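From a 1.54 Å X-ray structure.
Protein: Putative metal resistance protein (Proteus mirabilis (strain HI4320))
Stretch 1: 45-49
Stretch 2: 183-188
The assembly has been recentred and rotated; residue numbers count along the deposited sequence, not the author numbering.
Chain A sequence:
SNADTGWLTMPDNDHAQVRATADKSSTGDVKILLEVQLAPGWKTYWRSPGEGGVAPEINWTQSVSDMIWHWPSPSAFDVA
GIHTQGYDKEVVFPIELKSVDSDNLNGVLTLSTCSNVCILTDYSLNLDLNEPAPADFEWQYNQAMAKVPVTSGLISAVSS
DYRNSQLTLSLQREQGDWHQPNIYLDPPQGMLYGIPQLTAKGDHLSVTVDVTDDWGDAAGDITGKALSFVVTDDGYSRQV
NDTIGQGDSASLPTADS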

ATOM      1  N   TYR A  45      -1.137  -4.699   6.235  1.00 11.28           N
ATOM      2  CA  TYR A  45      -2.046  -3.694   5.710  1.00 11.16           C
ATOM      3  C   TYR A  45      -1.442  -2.806   4.653  1.00  9.97           C
ATOM      4  O   TYR A  45      -0.247  -2.600   4.571  1.00 11.14           O
ATOM      5  CB  TYR A  45      -2.511  -2.815   6.836  1.00 11.97           C
ATOM      6  CG  TYR A  45      -3.322  -3.458   7.925  1.00 13.53           C
ATOM      7  CD1 TYR A  45      -4.703  -3.512   7.847  1.00 13.93           C
ATOM      8  CD2 TYR A  45      -2.705  -3.953   9.054  1.00 16.63           C
ATOM      9  CE1 TYR A  45      -5.467  -4.057   8.882  1.00 16.90           C
ATOM     10  CE2 TYR A  45      -3.443  -4.486  10.085  1.00 18.03           C
ATOM     11  CZ  TYR A  45      -4.831  -4.527   9.991  1.00 18.44           C
ATOM     12  OH  TYR A  45      -5.566  -5.051  11.021  1.00 19.46           O
ATOM     13  N   TRP A  46      -2.338  -2.256   3.854  1.00 10.69           N
ATOM     14  CA  TRP A  46      -2.013  -1.243   2.870  1.00  9.81           C
ATOM     15  C   TRP A  46      -1.929   0.121   3.530  1.00 11.96           C
ATOM     16  O   TRP A  46      -2.211   0.258   4.723  1.00 13.64           O
ATOM     17  CB  TRP A  46      -3.088  -1.277   1.790  1.00 10.98           C
ATOM     18  CG  TRP A  46      -2.872  -0.493   0.525  1.00 10.81           C
ATOM     19  CD1 TRP A  46      -1.758  -0.456  -0.238  1.00 10.90           C
ATOM     20  CD2 TRP A  46      -3.844   0.319  -0.146  1.00 10.29           C
ATOM     21  NE1 TRP A  46      -1.957   0.343  -1.341  1.00 10.19           N
ATOM     22  CE2 TRP A  46      -3.234   0.821  -1.308  1.00 10.27           C
ATOM     23  CE3 TRP A  46      -5.173   0.675   0.124  1.00 11.07           C
ATOM     24  CZ2 TRP A  46      -3.878   1.654  -2.196  1.00 10.69           C
ATOM     25  CZ3 TRP A  46      -5.823   1.514  -0.791  1.00 12.55           C
ATOM     26  CH2 TRP A  46      -5.168   1.974  -1.937  1.00 12.78           C
ATOM     27  N   ARG A  47      -1.608   1.137   2.744  1.00 13.21           N
ATOM     28  CA  ARG A  47      -1.499   2.488   3.307  1.00 15.72           C
ATOM     29  C   ARG A  47      -2.821   3.006   3.870  1.00 17.04           C
ATOM     30  O   ARG A  47      -2.820   3.842   4.778  1.00 20.57           O
ATOM     31  CB  ARG A  47      -0.975   3.456   2.250  1.00 18.19           C
ATOM     32  CG  ARG A  47      -1.886   3.647   1.083  1.00 20.13           C
ATOM     33  CD  ARG A  47      -1.266   4.570   0.046  1.00 19.74           C
ATOM     34  NE  ARG A  47      -2.230   4.729  -1.021  1.00 16.01           N
ATOM     35  CZ  ARG A  47      -1.981   4.585  -2.313  1.00 15.22           C
ATOM     36  NH1 ARG A  47      -0.728   4.333  -2.749  1.00 16.27           N
ATOM     37  NH2 ARG A  47      -2.967   4.709  -3.177  1.00 15.51           N
ATOM     38  N   SER A  48      -3.939   2.550   3.305  1.00 15.09           N
ATOM     39  CA  SER A  48      -5.291   2.786   3.818  1.00 16.75           C
ATOM     40  C   SER A  48      -5.848   1.445   4.264  1.00 16.99           C
ATOM     41  O   SER A  48      -6.343   0.669   3.473  1.00 16.61           O
ATOM     42  CB  SER A  48      -6.188   3.411   2.755  1.00 18.55           C
ATOM     43  OG  SER A  48      -5.732   4.734   2.468  1.00 18.75           O
ATOM     44  N   PRO A  49      -5.722   1.141   5.540  1.00 16.58           N
ATOM     45  CA  PRO A  49      -5.948  -0.229   5.985  1.00 18.00           C
ATOM     46  C   PRO A  49      -7.400  -0.624   6.073  1.00 21.99           C
ATOM     47  O   PRO A  49      -7.697  -1.825   6.080  1.00 23.01           O
ATOM     48  CB  PRO A  49      -5.315  -0.232   7.368  1.00 19.54           C
ATOM     49  CG  PRO A  49      -5.435   1.165   7.835  1.00 25.86           C
ATOM     50  CD  PRO A  49      -5.260   2.020   6.626  1.00 20.61           C
ATOM     51  N   ILE A 183     -11.227  -2.398  -7.049  1.00 10.93           N
ATOM     52  CA  ILE A 183     -10.862  -1.045  -6.666  1.00 11.66           C
ATOM     53  C   ILE A 183     -10.559  -0.994  -5.167  1.00 11.12           C
ATOM     54  O   ILE A 183     -11.217  -1.638  -4.345  1.00 13.88           O
ATOM     55  CB  ILE A 183     -11.950  -0.034  -7.050  1.00 14.18           C
ATOM     56  CG1 ILE A 183     -11.436   1.401  -6.885  1.00 18.95           C
ATOM     57  CG2 ILE A 183     -13.184  -0.257  -6.232  1.00 15.88           C
ATOM     58  CD1 ILE A 183     -12.333   2.438  -7.594  1.00 23.53           C
ATOM     59  N   TYR A 184      -9.540  -0.212  -4.844  1.00  8.85           N
ATOM     60  CA  TYR A 184      -9.026  -0.028  -3.495  1.00 10.14           C
ATOM     61  C   TYR A 184      -8.892   1.456  -3.263  1.00 11.06           C
ATOM     62  O   TYR A 184      -8.137   2.124  -3.945  1.00  9.91           O
ATOM     63  CB  TYR A 184      -7.683  -0.730  -3.347  1.00  9.93           C
ATOM     64  CG  TYR A 184      -7.755  -2.153  -3.837  1.00  9.89           C
ATOM     65  CD1 TYR A 184      -8.286  -3.139  -3.039  1.00  9.39           C
ATOM     66  CD2 TYR A 184      -7.295  -2.496  -5.078  1.00  9.23           C
ATOM     67  CE1 TYR A 184      -8.397  -4.448  -3.484  1.00 10.65           C
ATOM     68  CE2 TYR A 184      -7.371  -3.799  -5.547  1.00 10.18           C
ATOM     69  CZ  TYR A 184      -7.921  -4.783  -4.744  1.00 10.79           C
ATOM     70  OH  TYR A 184      -8.001  -6.091  -5.179  1.00 12.85           O
ATOM     71  N   LEU A 185      -9.636   1.987  -2.299  1.00 12.89           N
ATOM     72  CA  LEU A 185      -9.712   3.443  -2.120  1.00 12.93           C
ATOM     73  C   LEU A 185      -9.028   3.942  -0.861  1.00 12.27           C
ATOM     74  O   LEU A 185      -9.034   3.274   0.159  1.00 12.46           O
ATOM     75  CB  LEU A 185     -11.180   3.894  -2.105  1.00 16.01           C
ATOM     76  CG  LEU A 185     -11.935   3.690  -3.410  1.00 20.58           C
ATOM     77  CD1 LEU A 185     -12.906   2.544  -3.323  1.00 28.04           C
ATOM     78  CD2 LEU A 185     -12.642   4.917  -3.761  1.00 21.19           C
ATOM     79  N   ASP A 186      -8.458   5.151  -0.954  1.00 13.00           N
ATOM     80  CA  ASP A 186      -7.903   5.897   0.162  1.00 14.69           C
ATOM     81  C   ASP A 186      -8.936   6.913   0.658  1.00 15.70           C
ATOM     82  O   ASP A 186      -9.192   7.908  -0.032  1.00 16.71           O
ATOM     83  CB  ASP A 186      -6.637   6.643  -0.264  1.00 15.03           C
ATOM     84  CG  ASP A 186      -5.562   5.710  -0.816  1.00 16.76           C
ATOM     85  OD1 ASP A 186      -4.928   5.017  -0.008  1.00 17.74           O
ATOM     86  OD2 ASP A 186      -5.338   5.695  -2.030  1.00 16.73           O
ATOM     87  N   PRO A 187      -9.516   6.710   1.846  1.00 15.15           N
ATOM     88  CA  PRO A 187     -10.501   7.697   2.325  1.00 16.48           C
ATOM     89  C   PRO A 187      -9.848   8.976   2.805  1.00 17.67           C
ATOM     90  O   PRO A 187      -8.692   8.966   3.273  1.00 20.06           O
ATOM     91  CB  PRO A 187     -11.210   6.970   3.474  1.00 19.87           C
ATOM     92  CG  PRO A 187     -10.242   5.928   3.950  1.00 24.46           C
ATOM     93  CD  PRO A 187      -9.322   5.589   2.787  1.00 17.80           C
ATOM     94  N   PRO A 188     -10.574  10.101   2.689  1.00 20.34           N
ATOM     95  CA  PRO A 188     -10.062  11.324   3.305  1.00 24.08           C
ATOM     96  C   PRO A 188      -9.961  11.175   4.804  1.00 25.63           C
ATOM     97  O   PRO A 188     -10.631  10.325   5.396  1.00 23.19           O
ATOM     98  CB  PRO A 188     -11.106  12.388   2.924  1.00 26.94           C
ATOM     99  CG  PRO A 188     -11.841  11.840   1.774  1.00 27.18           C
ATOM    100  CD  PRO A 188     -11.837  10.334   1.965  1.00 24.18           C
TER

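One carboxylate, that of Asp186, takes every hydrogen bond that passes between these two stretches. Three donors from two consecutive residues, Arg47 and Ser48, converge on it. Arg47 NE donates to Asp186 OD1 at 2.9 Å, and Arg47 NH2 donates to Asp186 OD2 at 2.8 Å. The N-H...O angles are 166° and 163°, so both bonds are nearly straight. The result is a two-pronged salt bridge. The carboxylate meets the guanidinium at its edge, where the N-H groups point.

Ser48 supplies the third donor. Its OG gives a short hydrogen bond of 2.6 Å to Asp186 OD1. That oxygen therefore accepts from both Ser48 and Arg47. OD2 is also hydrogen-bonded elsewhere in the structure, as is Arg47 NH2.

The side chains reach this arrangement in different ways. The CA-to-CB bond of Ser48 points toward the other stretch, and a short side chain with chi1 m is enough. The CA atoms of Ser48 and Asp186 are 5.5 Å apart, the closest backbone approach by this measure. Arg47 starts sideways. Its chi1 is p, and chi2 and chi3 are both t, so an extended chain carries the guanidinium to the acid. Asp186 also starts sideways, and with chi1 m its carboxylate comes nearer to stretch 1.

Trp46 adds a flat, mostly apolar surface beside this polar cluster. It is buried, with CA-to-CB toward stretch 2 and chi1 t. Asp186 OD1 lies over one face of the indole, 3.6 Å from Trp46 CH2. At the ring edge, Leu185 O is 3.8 Å from Trp46 CZ3. Trp46 CZ3 also packs against Tyr184 CB at 3.9 Å, an apolar contact. The Tyr184 ring itself leads away, so the tyrosine meets the tryptophan near its backbone. The CA-to-CB bond of Leu185 points away from stretch 1, and Leu185 O lies 3.9 Å from Ser48 CB.

Pro187 follows the acid and makes a lesser contact, with its CD 3.7 Å from Ser48 OG. Tyr45, Pro49, Ile183 and Pro188 make no contact across the stretches.

The two sides together bury 245 Å². Asp186 has the largest covered area, 71 Å², followed by Trp46 with 53 Å² and Ser48 with 45 Å². The interface is small. An acid suits this role because its two oxygens can accept several bonds. Arginine offers paired N-H donors and a positive charge opposite to that of the acid, serine a compact hydroxyl, and tryptophan a broad ring for packing.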